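Local coordinates for thymidylate synthase ThyX (Streptomyces cacaoi subsp. asoensis, PDB 4P5A), which probably catalyses the FAD-dependent reductive methylation of dUMP to dTMP, acting as a UMP/dUMP methylase, at residues B[24-29]-B[222-227]; B[82-87]-B[175-180]; B[192-197]-B[211-216]. All coordinates share one frame; numbering follows the deposited sequence. Where two conformers were deposited one is given.

Contact 1 of 3, residues B[24-29]-B[222-227]; sequences LAVVKA and KLMPVT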
loop_
_atom_site.group_PDB
_atom_site.type_symbol
_atom_site.label_atom_id
_atom_site.label_comp_id
_atom_site.label_asym_id
_atom_site.label_seq_id
_atom_site.Cartn_x
_atom_site.Cartn_y
_atom_site.Cartn_z
ATOM N N LEU B 24 18.425 -14.104 9.649
ATOM C CA LEU B 24 18.073 -14.038 11.056
ATOM C C LEU B 24 16.953 -13.038 11.337
ATOM O O LEU B 24 16.126 -13.291 12.211
ATOM C CB LEU B 24 19.316 -13.650 11.834
ATOM C CG LEU B 24 18.947 -13.317 13.277
ATOM C CD1 LEU B 24 18.685 -14.578 14.175
ATOM C CD2 LEU B 24 19.976 -12.306 13.891
ATOM N N ALA B 25 16.908 -11.953 10.580
ATOM C CA ALA B 25 15.832 -10.949 10.818
ATOM C C ALA B 25 14.447 -11.555 10.551
ATOM O O ALA B 25 13.437 -11.149 11.162
ATOM C CB ALA B 25 16.098 -9.672 9.868
ATOM N N VAL B 26 14.381 -12.499 9.611
ATOM C CA VAL B 26 13.087 -13.161 9.337
ATOM C C VAL B 26 12.670 -14.069 10.449
ATOM O O VAL B 26 11.519 -14.101 10.810
ATOM C CB VAL B 26 13.225 -14.024 8.082
ATOM C CG1 VAL B 26 11.822 -14.727 7.658
ATOM C CG2 VAL B 26 13.726 -13.188 6.961
ATOM N N VAL B 27 13.632 -14.918 10.930
ATOM C CA VAL B 27 13.393 -15.879 11.975
ATOM C C VAL B 27 12.931 -15.138 13.251
ATOM O O VAL B 27 11.975 -15.586 13.908
ATOM C CB VAL B 27 14.759 -16.611 12.294
ATOM C CG1 VAL B 27 14.598 -17.465 13.601
ATOM C CG2 VAL B 27 15.178 -17.471 11.014
ATOM N N LYS B 28 13.615 -14.038 13.536
ATOM C CA LYS B 28 13.265 -13.259 14.808
ATOM C C LYS B 28 11.845 -12.745 14.689
ATOM O O LYS B 28 11.113 -12.808 15.671
ATOM C CB LYS B 28 14.226 -12.111 15.038
ATOM C CG LYS B 28 15.629 -12.612 15.552
ATOM C CD LYS B 28 16.593 -11.436 15.657
ATOM C CE LYS B 28 16.865 -10.988 17.116
ATOM N NZ LYS B 28 17.557 -9.614 17.232
ATOM N N ALA B 29 11.496 -12.160 13.528
ATOM C CA ALA B 29 10.124 -11.588 13.322
ATOM C C ALA B 29 9.118 -12.692 13.386
ATOM O O ALA B 29 8.112 -12.619 14.081
ATOM C CB ALA B 29 10.034 -10.894 11.979
ATOM N N LYS B 222 23.481 -12.640 -1.430
ATOM C CA LYS B 222 24.590 -12.530 -0.446
ATOM C C LYS B 222 24.119 -12.100 0.882
ATOM O O LYS B 222 24.706 -12.533 1.896
ATOM C CB LYS B 222 25.679 -11.532 -0.967
ATOM C CG LYS B 222 26.351 -12.021 -2.115
ATOM C CD LYS B 222 27.156 -10.824 -2.793
ATOM C CE LYS B 222 27.501 -11.263 -4.235
ATOM N NZ LYS B 222 28.183 -10.210 -5.126
ATOM N N LEU B 223 23.066 -11.260 0.958
ATOM C CA LEU B 223 22.605 -10.845 2.268
ATOM C C LEU B 223 21.693 -11.878 2.932
ATOM O O LEU B 223 21.667 -11.981 4.166
ATOM C CB LEU B 223 21.714 -9.568 2.101
ATOM C CG LEU B 223 22.466 -8.453 1.405
ATOM C CD1 LEU B 223 21.413 -7.236 1.231
ATOM C CD2 LEU B 223 23.483 -7.944 2.362
ATOM N N MET B 224 20.902 -12.617 2.109
ATOM C CA MET B 224 19.915 -13.522 2.678
ATOM C C MET B 224 19.949 -14.823 1.920
ATOM O O MET B 224 19.007 -15.192 1.230
ATOM C CB MET B 224 18.512 -12.880 2.513
ATOM C CG MET B 224 18.422 -11.516 3.399
ATOM S SD MET B 224 16.717 -10.795 3.337
ATOM C CE MET B 224 15.646 -11.943 4.234
ATOM N N PRO B 225 21.037 -15.543 2.067
ATOM C CA PRO B 225 21.196 -16.759 1.246
ATOM C C PRO B 225 20.197 -17.855 1.522
ATOM O O PRO B 225 19.797 -18.528 0.508
ATOM C CB PRO B 225 22.642 -17.231 1.572
ATOM C CG PRO B 225 22.926 -16.664 2.981
ATOM C CD PRO B 225 22.161 -15.308 2.995
ATOM N N VAL B 226 19.732 -18.037 2.748
ATOM C CA VAL B 226 18.805 -19.160 2.966
ATOM C C VAL B 226 17.441 -18.783 2.336
ATOM O O VAL B 226 16.753 -19.650 1.773
ATOM C CB VAL B 226 18.642 -19.363 4.507
ATOM C CG1 VAL B 226 17.549 -20.425 4.856
ATOM C CG2 VAL B 226 20.037 -19.725 5.139
ATOM N N THR B 227 17.026 -17.536 2.559
ATOM C CA THR B 227 15.786 -17.054 1.908
ATOM C C THR B 227 15.866 -17.203 0.382
ATOM O O THR B 227 14.861 -17.615 -0.294
ATOM C CB THR B 227 15.488 -15.568 2.341
ATOM O OG1 THR B 227 15.308 -15.578 3.734
ATOM C CG2 THR B 227 14.065 -15.150 1.719
#

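Contact 2 of 3, residues B[82-87]-B[175-180]; sequences RHLMRH and SVLYAT. With 5BU (5-bromo-uridine-5'-monophosphate), chain F.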
loop_
_atom_site.group_PDB
_atom_site.type_symbol
_atom_site.label_atom_id
_atom_site.label_comp_id
_atom_site.label_asym_id
_atom_site.label_seq_id
_atom_site.Cartn_x
_atom_site.Cartn_y
_atom_site.Cartn_z
ATOM N N ARG B 82 10.377 3.083 -15.796
ATOM C CA ARG B 82 8.916 2.957 -15.750
ATOM C C ARG B 82 8.508 1.571 -15.260
ATOM O O ARG B 82 7.546 1.544 -14.465
ATOM C CB ARG B 82 8.193 3.258 -17.067
ATOM C CG ARG B 82 8.574 4.689 -17.559
ATOM C CD ARG B 82 7.241 5.424 -17.964
ATOM N NE ARG B 82 6.546 4.924 -19.056
ATOM C CZ ARG B 82 5.214 5.004 -19.220
ATOM N NH1 ARG B 82 4.755 4.619 -20.339
ATOM N NH2 ARG B 82 4.362 5.433 -18.290
ATOM N N HIS B 83 9.084 0.493 -15.782
ATOM C CA HIS B 83 8.741 -0.840 -15.329
ATOM C C HIS B 83 9.030 -0.989 -13.813
ATOM O O HIS B 83 8.162 -1.500 -13.114
ATOM C CB HIS B 83 9.475 -1.920 -16.145
ATOM C CG HIS B 83 9.176 -1.802 -17.605
ATOM N ND1 HIS B 83 9.894 -2.491 -18.575
ATOM C CD2 HIS B 83 8.200 -1.127 -18.250
ATOM C CE1 HIS B 83 9.371 -2.229 -19.755
ATOM N NE2 HIS B 83 8.312 -1.445 -19.588
ATOM N N LEU B 84 10.209 -0.576 -13.399
ATOM C CA LEU B 84 10.612 -0.687 -11.954
ATOM C C LEU B 84 9.594 0.070 -11.118
ATOM O O LEU B 84 9.145 -0.464 -10.069
ATOM C CB LEU B 84 11.991 -0.041 -11.752
ATOM C CG LEU B 84 12.425 0.014 -10.280
ATOM C CD1 LEU B 84 12.410 -1.388 -9.640
ATOM C CD2 LEU B 84 13.889 0.495 -10.308
ATOM N N MET B 85 9.224 1.298 -11.563
ATOM C CA MET B 85 8.359 2.089 -10.672
ATOM C C MET B 85 6.883 1.717 -10.599
ATOM O O MET B 85 6.130 2.344 -9.842
ATOM C CB MET B 85 8.507 3.518 -11.034
ATOM C CG MET B 85 9.991 3.927 -10.607
ATOM S SD MET B 85 10.384 5.717 -10.910
ATOM C CE MET B 85 9.484 6.254 -9.619
ATOM N N ARG B 86 6.470 0.738 -11.377
ATOM C CA ARG B 86 5.153 0.213 -11.181
ATOM C C ARG B 86 4.972 -0.605 -9.846
ATOM O O ARG B 86 3.819 -0.857 -9.416
ATOM C CB ARG B 86 4.729 -0.719 -12.314
ATOM C CG ARG B 86 4.655 0.048 -13.657
ATOM C CD ARG B 86 3.652 1.268 -13.568
ATOM N NE ARG B 86 2.269 0.783 -13.199
ATOM C CZ ARG B 86 1.362 0.330 -14.077
ATOM N NH1 ARG B 86 0.194 -0.104 -13.631
ATOM N NH2 ARG B 86 1.614 0.236 -15.402
ATOM N N HIS B 87 6.075 -0.969 -9.199
ATOM C CA HIS B 87 5.942 -1.827 -8.019
ATOM C C HIS B 87 5.693 -0.979 -6.788
ATOM O O HIS B 87 6.627 -0.360 -6.250
ATOM C CB HIS B 87 7.218 -2.695 -7.945
ATOM C CG HIS B 87 7.307 -3.624 -9.118
ATOM N ND1 HIS B 87 6.927 -4.945 -9.037
ATOM C CD2 HIS B 87 7.741 -3.432 -10.388
ATOM C CE1 HIS B 87 7.091 -5.527 -10.220
ATOM N NE2 HIS B 87 7.597 -4.643 -11.043
ATOM N N SER B 175 18.323 7.556 -16.621
ATOM C CA SER B 175 17.999 8.211 -15.402
ATOM C C SER B 175 18.657 7.415 -14.248
ATOM O O SER B 175 19.269 6.376 -14.478
ATOM C CB SER B 175 16.445 8.269 -15.314
ATOM O OG SER B 175 16.088 9.223 -14.271
ATOM N N VAL B 176 18.613 7.975 -13.039
ATOM C CA VAL B 176 19.273 7.390 -11.923
ATOM C C VAL B 176 18.338 7.559 -10.747
ATOM O O VAL B 176 17.702 8.623 -10.647
ATOM C CB VAL B 176 20.653 8.019 -11.653
ATOM C CG1 VAL B 176 20.606 9.468 -11.323
ATOM C CG2 VAL B 176 21.382 7.270 -10.597
ATOM N N LEU B 177 18.227 6.557 -9.891
ATOM C CA LEU B 177 17.291 6.689 -8.745
ATOM C C LEU B 177 17.767 5.745 -7.627
ATOM O O LEU B 177 18.551 4.808 -7.861
ATOM C CB LEU B 177 15.834 6.258 -9.187
ATOM C CG LEU B 177 15.671 4.797 -9.593
ATOM C CD1 LEU B 177 14.144 4.391 -9.351
ATOM C CD2 LEU B 177 15.904 4.456 -11.068
ATOM N N TYR B 178 17.287 6.018 -6.395
ATOM C CA TYR B 178 17.335 5.045 -5.323
ATOM C C TYR B 178 16.016 4.286 -5.330
ATOM O O TYR B 178 14.923 4.900 -5.541
ATOM C CB TYR B 178 17.413 5.814 -4.007
ATOM C CG TYR B 178 18.830 6.110 -3.539
ATOM C CD1 TYR B 178 19.145 6.179 -2.156
ATOM C CD2 TYR B 178 19.831 6.406 -4.445
ATOM C CE1 TYR B 178 20.482 6.567 -1.731
ATOM C CE2 TYR B 178 21.136 6.801 -4.041
ATOM C CZ TYR B 178 21.444 6.837 -2.640
ATOM O OH TYR B 178 22.778 7.197 -2.348
ATOM N N ALA B 179 16.107 2.992 -5.065
ATOM C CA ALA B 179 14.920 2.064 -5.018
ATOM C C ALA B 179 15.166 1.206 -3.764
ATOM O O ALA B 179 16.244 0.523 -3.626
ATOM C CB ALA B 179 14.866 1.152 -6.265
ATOM N N THR B 180 14.240 1.324 -2.809
ATOM C CA THR B 180 14.350 0.627 -1.519
ATOM C C THR B 180 13.187 -0.398 -1.377
ATOM O O THR B 180 12.049 -0.098 -1.703
ATOM C CB THR B 180 14.351 1.683 -0.308
ATOM O OG1 THR B 180 15.584 2.465 -0.391
ATOM C CG2 THR B 180 14.324 0.970 1.051
HETATM P P 5BU F . 5.459 -0.260 -22.137
HETATM O OP1 5BU F . 5.185 0.924 -23.031
HETATM O OP2 5BU F . 4.838 -1.593 -22.604
HETATM O OP3 5BU F . 6.974 -0.418 -21.748
HETATM O "O5'" 5BU F . 4.685 0.069 -20.726
HETATM C "C5'" 5BU F . 3.470 0.663 -20.777
HETATM C "C4'" 5BU F . 2.941 0.809 -19.250
HETATM O "O4'" 5BU F . 2.783 -0.548 -18.704
HETATM C "C3'" 5BU F . 3.973 1.474 -18.348
HETATM O "O3'" 5BU F . 3.310 2.090 -17.202
HETATM C "C2'" 5BU F . 4.746 0.267 -17.838
HETATM O "O2'" 5BU F . 5.370 0.573 -16.571
HETATM C "C1'" 5BU F . 3.769 -0.885 -17.754
HETATM N N1 5BU F . 4.308 -2.192 -18.204
HETATM C C2 5BU F . 5.335 -2.753 -17.449
HETATM O O2 5BU F . 5.618 -2.179 -16.372
HETATM N N3 5BU F . 6.011 -3.859 -17.828
HETATM C C4 5BU F . 5.664 -4.490 -19.028
HETATM O O4 5BU F . 6.253 -5.483 -19.374
HETATM C C5 5BU F . 4.627 -3.892 -19.772
HETATM C C6 5BU F . 3.954 -2.761 -19.455
HETATM BR BR 5BU F . 3.985 -4.851 -21.331
#

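Contact 3 of 3, residues B[192-197]-B[211-216]; sequences LRTHRP and MVAEQM. With FAD (flavin-adenine dinucleotide), chain H.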
loop_
_atom_site.group_PDB
_atom_site.type_symbol
_atom_site.label_atom_id
_atom_site.label_comp_id
_atom_site.label_asym_id
_atom_site.label_seq_id
_atom_site.Cartn_x
_atom_site.Cartn_y
_atom_site.Cartn_z
ATOM N N LEU B 192 8.090 -11.456 -11.013
ATOM C CA LEU B 192 7.440 -10.857 -12.250
ATOM C C LEU B 192 8.499 -10.357 -13.277
ATOM O O LEU B 192 8.234 -10.301 -14.473
ATOM C CB LEU B 192 6.591 -9.623 -11.837
ATOM C CG LEU B 192 5.332 -9.978 -11.114
ATOM C CD1 LEU B 192 4.766 -8.598 -10.408
ATOM C CD2 LEU B 192 4.305 -10.611 -12.120
ATOM N N ARG B 193 9.671 -9.938 -12.808
ATOM C CA ARG B 193 10.655 -9.216 -13.641
ATOM C C ARG B 193 11.868 -10.118 -13.980
ATOM O O ARG B 193 12.888 -9.607 -14.461
ATOM C CB ARG B 193 11.159 -7.923 -12.992
ATOM C CG ARG B 193 10.029 -6.972 -12.724
ATOM C CD ARG B 193 9.198 -6.579 -13.978
ATOM N NE ARG B 193 8.230 -5.455 -13.649
ATOM C CZ ARG B 193 7.503 -4.868 -14.600
ATOM N NH1 ARG B 193 7.605 -5.291 -15.916
ATOM N NH2 ARG B 193 6.709 -3.846 -14.276
ATOM N N THR B 194 11.740 -11.416 -13.762
ATOM C CA THR B 194 12.733 -12.334 -14.352
ATOM C C THR B 194 11.954 -13.396 -15.150
ATOM O O THR B 194 10.846 -13.851 -14.747
ATOM C CB THR B 194 13.618 -13.013 -13.344
ATOM O OG1 THR B 194 12.812 -13.740 -12.404
ATOM C CG2 THR B 194 14.486 -12.027 -12.652
ATOM N N HIS B 195 12.563 -13.812 -16.278
ATOM C CA HIS B 195 11.933 -14.878 -17.119
ATOM C C HIS B 195 12.666 -16.195 -16.813
ATOM O O HIS B 195 13.768 -16.402 -17.291
ATOM C CB HIS B 195 12.147 -14.523 -18.591
ATOM C CG HIS B 195 11.633 -15.580 -19.522
ATOM N ND1 HIS B 195 12.468 -16.478 -20.168
ATOM C CD2 HIS B 195 10.367 -15.914 -19.886
ATOM C CE1 HIS B 195 11.737 -17.324 -20.887
ATOM N NE2 HIS B 195 10.460 -16.994 -20.747
ATOM N N ARG B 196 12.029 -17.068 -16.056
ATOM C CA ARG B 196 12.632 -18.304 -15.630
ATOM C C ARG B 196 11.719 -19.467 -15.991
ATOM O O ARG B 196 10.714 -19.708 -15.301
ATOM C CB ARG B 196 12.884 -18.273 -14.135
ATOM C CG ARG B 196 13.909 -17.214 -13.787
ATOM C CD ARG B 196 15.308 -17.568 -14.357
ATOM N NE ARG B 196 16.211 -16.539 -13.865
ATOM C CZ ARG B 196 16.488 -15.395 -14.466
ATOM N NH1 ARG B 196 16.045 -15.065 -15.696
ATOM N NH2 ARG B 196 17.285 -14.606 -13.841
ATOM N N PRO B 197 12.076 -20.193 -17.075
ATOM C CA PRO B 197 11.111 -21.175 -17.657
ATOM C C PRO B 197 10.714 -22.335 -16.740
ATOM O O PRO B 197 9.661 -22.940 -16.979
ATOM C CB PRO B 197 11.840 -21.701 -18.920
ATOM C CG PRO B 197 12.648 -20.434 -19.383
ATOM C CD PRO B 197 13.209 -19.905 -18.000
ATOM N N MET B 211 17.530 -7.304 -16.575
ATOM C CA MET B 211 18.915 -7.021 -16.146
ATOM C C MET B 211 19.026 -6.334 -14.801
ATOM O O MET B 211 19.928 -6.628 -14.012
ATOM C CB MET B 211 19.623 -6.196 -17.225
ATOM C CG MET B 211 19.694 -6.971 -18.588
ATOM S SD MET B 211 20.173 -5.798 -19.900
ATOM C CE MET B 211 21.807 -5.286 -19.357
ATOM N N VAL B 212 18.111 -5.402 -14.544
ATOM C CA VAL B 212 18.035 -4.774 -13.203
ATOM C C VAL B 212 17.774 -5.842 -12.201
ATOM O O VAL B 212 18.467 -5.907 -11.114
ATOM C CB VAL B 212 16.906 -3.694 -13.166
ATOM C CG1 VAL B 212 16.685 -3.170 -11.696
ATOM C CG2 VAL B 212 17.232 -2.499 -14.153
ATOM N N ALA B 213 16.690 -6.623 -12.442
ATOM C CA ALA B 213 16.269 -7.641 -11.468
ATOM C C ALA B 213 17.417 -8.642 -11.180
ATOM O O ALA B 213 17.569 -9.043 -10.031
ATOM C CB ALA B 213 15.074 -8.430 -12.014
ATOM N N GLU B 214 18.154 -9.101 -12.211
ATOM C CA GLU B 214 19.188 -10.121 -11.935
ATOM C C GLU B 214 20.297 -9.569 -11.039
ATOM O O GLU B 214 20.802 -10.260 -10.163
ATOM C CB GLU B 214 19.814 -10.648 -13.300
ATOM C CG GLU B 214 18.780 -11.416 -14.059
ATOM C CD GLU B 214 19.172 -11.712 -15.541
ATOM O OE1 GLU B 214 20.034 -10.954 -16.132
ATOM O OE2 GLU B 214 18.577 -12.693 -16.063
ATOM N N GLN B 215 20.606 -8.307 -11.188
ATOM C CA GLN B 215 21.656 -7.745 -10.360
ATOM C C GLN B 215 21.176 -7.543 -8.929
ATOM O O GLN B 215 21.956 -7.659 -7.992
ATOM C CB GLN B 215 22.172 -6.436 -10.978
ATOM C CG GLN B 215 22.889 -6.640 -12.351
ATOM C CD GLN B 215 23.343 -5.254 -12.887
ATOM O OE1 GLN B 215 24.073 -4.510 -12.213
ATOM N NE2 GLN B 215 22.816 -4.872 -14.022
ATOM N N MET B 216 19.903 -7.142 -8.786
ATOM C CA MET B 216 19.373 -7.001 -7.457
ATOM C C MET B 216 19.432 -8.361 -6.793
ATOM O O MET B 216 19.691 -8.495 -5.606
ATOM C CB MET B 216 17.895 -6.501 -7.526
ATOM C CG MET B 216 17.926 -5.012 -7.823
ATOM S SD MET B 216 16.170 -4.518 -8.036
ATOM C CE MET B 216 16.332 -2.718 -8.159
HETATM P PA FAD H . 2.924 -4.025 -6.646
HETATM O O1A FAD H . 4.243 -4.097 -6.002
HETATM O O2A FAD H . 2.361 -2.791 -7.115
HETATM O O5B FAD H . 1.908 -4.739 -5.708
HETATM C C5B FAD H . 2.222 -6.059 -5.110
HETATM C C4B FAD H . 0.958 -6.749 -4.675
HETATM O O4B FAD H . 0.278 -5.903 -3.725
HETATM C C3B FAD H . -0.024 -6.900 -5.794
HETATM O O3B FAD H . 0.254 -8.096 -6.563
HETATM C C2B FAD H . -1.378 -7.022 -5.073
HETATM O O2B FAD H . -1.400 -8.357 -4.446
HETATM C C1B FAD H . -1.189 -5.997 -3.912
HETATM N N9A FAD H . -1.685 -4.640 -4.207
HETATM C C8A FAD H . -0.969 -3.508 -4.096
HETATM N N7A FAD H . -1.733 -2.443 -4.337
HETATM C C5A FAD H . -3.022 -2.925 -4.550
HETATM C C6A FAD H . -4.289 -2.360 -4.843
HETATM N N6A FAD H . -4.488 -1.008 -4.939
HETATM N N1A FAD H . -5.342 -3.224 -5.017
HETATM C C2A FAD H . -5.220 -4.563 -4.865
HETATM N N3A FAD H . -4.025 -5.145 -4.586
HETATM C C4A FAD H . -2.930 -4.338 -4.479
HETATM N N1 FAD H . 0.947 -2.510 -16.877
HETATM C C2 FAD H . 0.104 -1.727 -17.622
HETATM O O2 FAD H . -0.279 -0.623 -17.269
HETATM N N3 FAD H . -0.210 -2.129 -18.900
HETATM C C4 FAD H . 0.303 -3.307 -19.427
HETATM O O4 FAD H . -0.099 -3.628 -20.579
HETATM C C4X FAD H . 1.148 -4.117 -18.645
HETATM N N5 FAD H . 1.602 -5.390 -19.058
HETATM C C5X FAD H . 2.602 -6.052 -18.286
HETATM C C6 FAD H . 3.320 -7.186 -18.730
HETATM C C7 FAD H . 4.280 -7.835 -17.938
HETATM C C7M FAD H . 4.960 -9.055 -18.581
HETATM C C8 FAD H . 4.661 -7.362 -16.650
HETATM C C8M FAD H . 5.682 -8.096 -15.725
HETATM C C9 FAD H . 3.975 -6.216 -16.183
HETATM C C9A FAD H . 3.002 -5.546 -17.015
HETATM N N10 FAD H . 2.325 -4.393 -16.535
HETATM C C10 FAD H . 1.455 -3.693 -17.374
HETATM C "C1'" FAD H . 2.682 -3.792 -15.216
HETATM C "C2'" FAD H . 1.784 -4.657 -14.225
HETATM O "O2'" FAD H . 0.357 -4.434 -14.421
HETATM C "C3'" FAD H . 2.022 -4.204 -12.761
HETATM O "O3'" FAD H . 1.858 -2.787 -12.570
HETATM C "C4'" FAD H . 3.521 -4.570 -12.267
HETATM O "O4'" FAD H . 3.855 -5.823 -12.766
HETATM C "C5'" FAD H . 3.551 -4.531 -10.717
HETATM O "O5'" FAD H . 2.908 -5.733 -10.243
HETATM P P FAD H . 1.978 -5.603 -8.929
HETATM O O1P FAD H . 0.859 -4.623 -9.074
HETATM O O2P FAD H . 1.555 -6.987 -8.652
HETATM O O3P FAD H . 2.970 -5.060 -7.811
#

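Contact 1 of 3, residues B[24-29]-B[222-227]
Val26 and Met224 join helix 23-30 to the kink between two consecutive helices, 207-223 and 225-233, of the ThyX fold. Met224 is the first residue to leave the earlier helix and also occupies the N-cap position of the later one, a one-residue break that turns the chain between them. The tight part is a single methyl-to-methyl meeting: CG2 of Val26 lies 3.6 Å from CE of Met224. The methionine chain runs extended through chi2 and then bends at chi3 (68°), which swings CE over to the valine, and the two side chains cross at about a right angle. In Val26, CG2 stands beside the backbone N and anti to the carbonyl carbon, the branch that faces the methionine. Phe65 and Leu56 also pack on Val26, while Ala21 and Asp23 lie against Met224, so this apolar point is buried although the two segments bury just 74 Å² together. No hydrogen bond crosses between them. On the looser side, Leu24 and Lys28 of the first helix, and Lys222 and Pro225 at the kink, are exposed and take no part in the contact. Elsewhere on helix 23-30, Lys28 and Ala29 pack against Tyr178 of the second subunit. Asp23, one residue ahead of 24-29, ties the helices together with its carboxylate: OD1 accepts a hydrogen bond from the backbone N of Val226 and OD2 bonds OG1 of Thr227, an atom that also comes to 4.3 Å from Val26 CG2.

Contact 2 of 3, residues B[82-87]-B[175-180]
Leu84 turns its CG anti to the backbone N (chi1 174°), and Leu177 holds its own CG between backbone N and carbonyl carbon (chi1 64°); these torsions aim the branches at one another, and the side chains meet tip to tip. Here the end of helix 78-84 packs on strand 174-181 of the antiparallel sheet of the ThyX fold. Leu84 CD2 touches Leu177 CD1 at 4.0 Å and Ala179 CB at 4.2 Å, while Met85 brings SD to 4.3 Å from Leu177 CD1. Phe92 of strand 91-94 packs on Leu84, Leu177 and Ala179. A type I turn from Leu84 to His87 follows, and the ThyX signature RHRX7S begins within it, at Arg86. The opposite flank of the segment holds the bound 5-bromo-UMP. Arg86 NH2 donates to O3' of the nucleotide at 3.1 Å through a rather bent bond, and also to O2 of the flavin. Arg82 lays a guanidinium face against the ribose and forms a salt bridge with Glu94 of the third subunit. N3 of the bromouracil stands 3.5 Å above the plane of the His83 ring, offset toward its rim, and at the ring edge NE2 donates to phosphate oxygen OP3 at 2.7 Å, nearly straight at 166°.

Contact 3 of 3, residues B[192-197]-B[211-216]
Where helix 183-193 gives way to the irregular stretch that follows it, the backbone runs close to helix 207-223, with the CA atoms of Arg193 and Ala213 6.2 Å apart. Ala213 is the small residue that allows this approach: its CB rests 3.5 Å from the carbonyl O of Arg193. The same methyl lies 3.7 Å from Thr194 CG2. The carbonyl oxygen of Arg193 is buried here with no polar partner in the model. Thr194 places CG2 beside its backbone N, toward the alanine, and sends OG1 to Leu190 O and to Arg236. Arg193 starts toward helix 207-223, but bends at chi2 and carries its guanidinium away into the active site, where NE is hydrogen-bonded to His87 NE2 and NH2 to O2 of the 5-bromo-UMP. The flavin methyl C8M lies over one guanidinium face, 3.4 Å from NH1. In the ThyX family this arginine is predicted to help ionise N3 of dUMP. Beside this apolar patch the contact is ionic, between two partly exposed residues. Arg196 was modelled in two conformers; in one, NH2 forms a salt bridge with Glu214 OE2 at 3.2 Å, a bent bond of 144° on the anti side of the carboxylate, the two flat groups inclined at 44°. In that conformer Thr194 CB sits beneath the centre of the Arg196 guanidinium. NH1 turns back to the carbonyl O of His195 at 3.1 Å, meeting it from above the carbonyl plane, and also pairs with Glu210. Glu214 OE1 is taken by Arg207.

How the contacts relate
All three contacts are largely buried, but they sit at different distances from the centre of the chain: the centres of contacts 2 and 3 are about 7 and 8 Å from it, that of contact 1 about 22 Å. Contacts 1 and 3 share helix 207-223, one at its end and the other in its middle. Contacts 2 and 3 touch each other, chiefly through a probable hydrogen bond of 2.8 Å between His87 NE2 and Arg193 NE, and both border the nucleotide and flavin. Strand 174-181 leads directly into helix 183-193. Within contacts 1 and 2 the packing across the segments is chiefly apolar, whereas contact 3 adds a salt bridge between partly exposed residues.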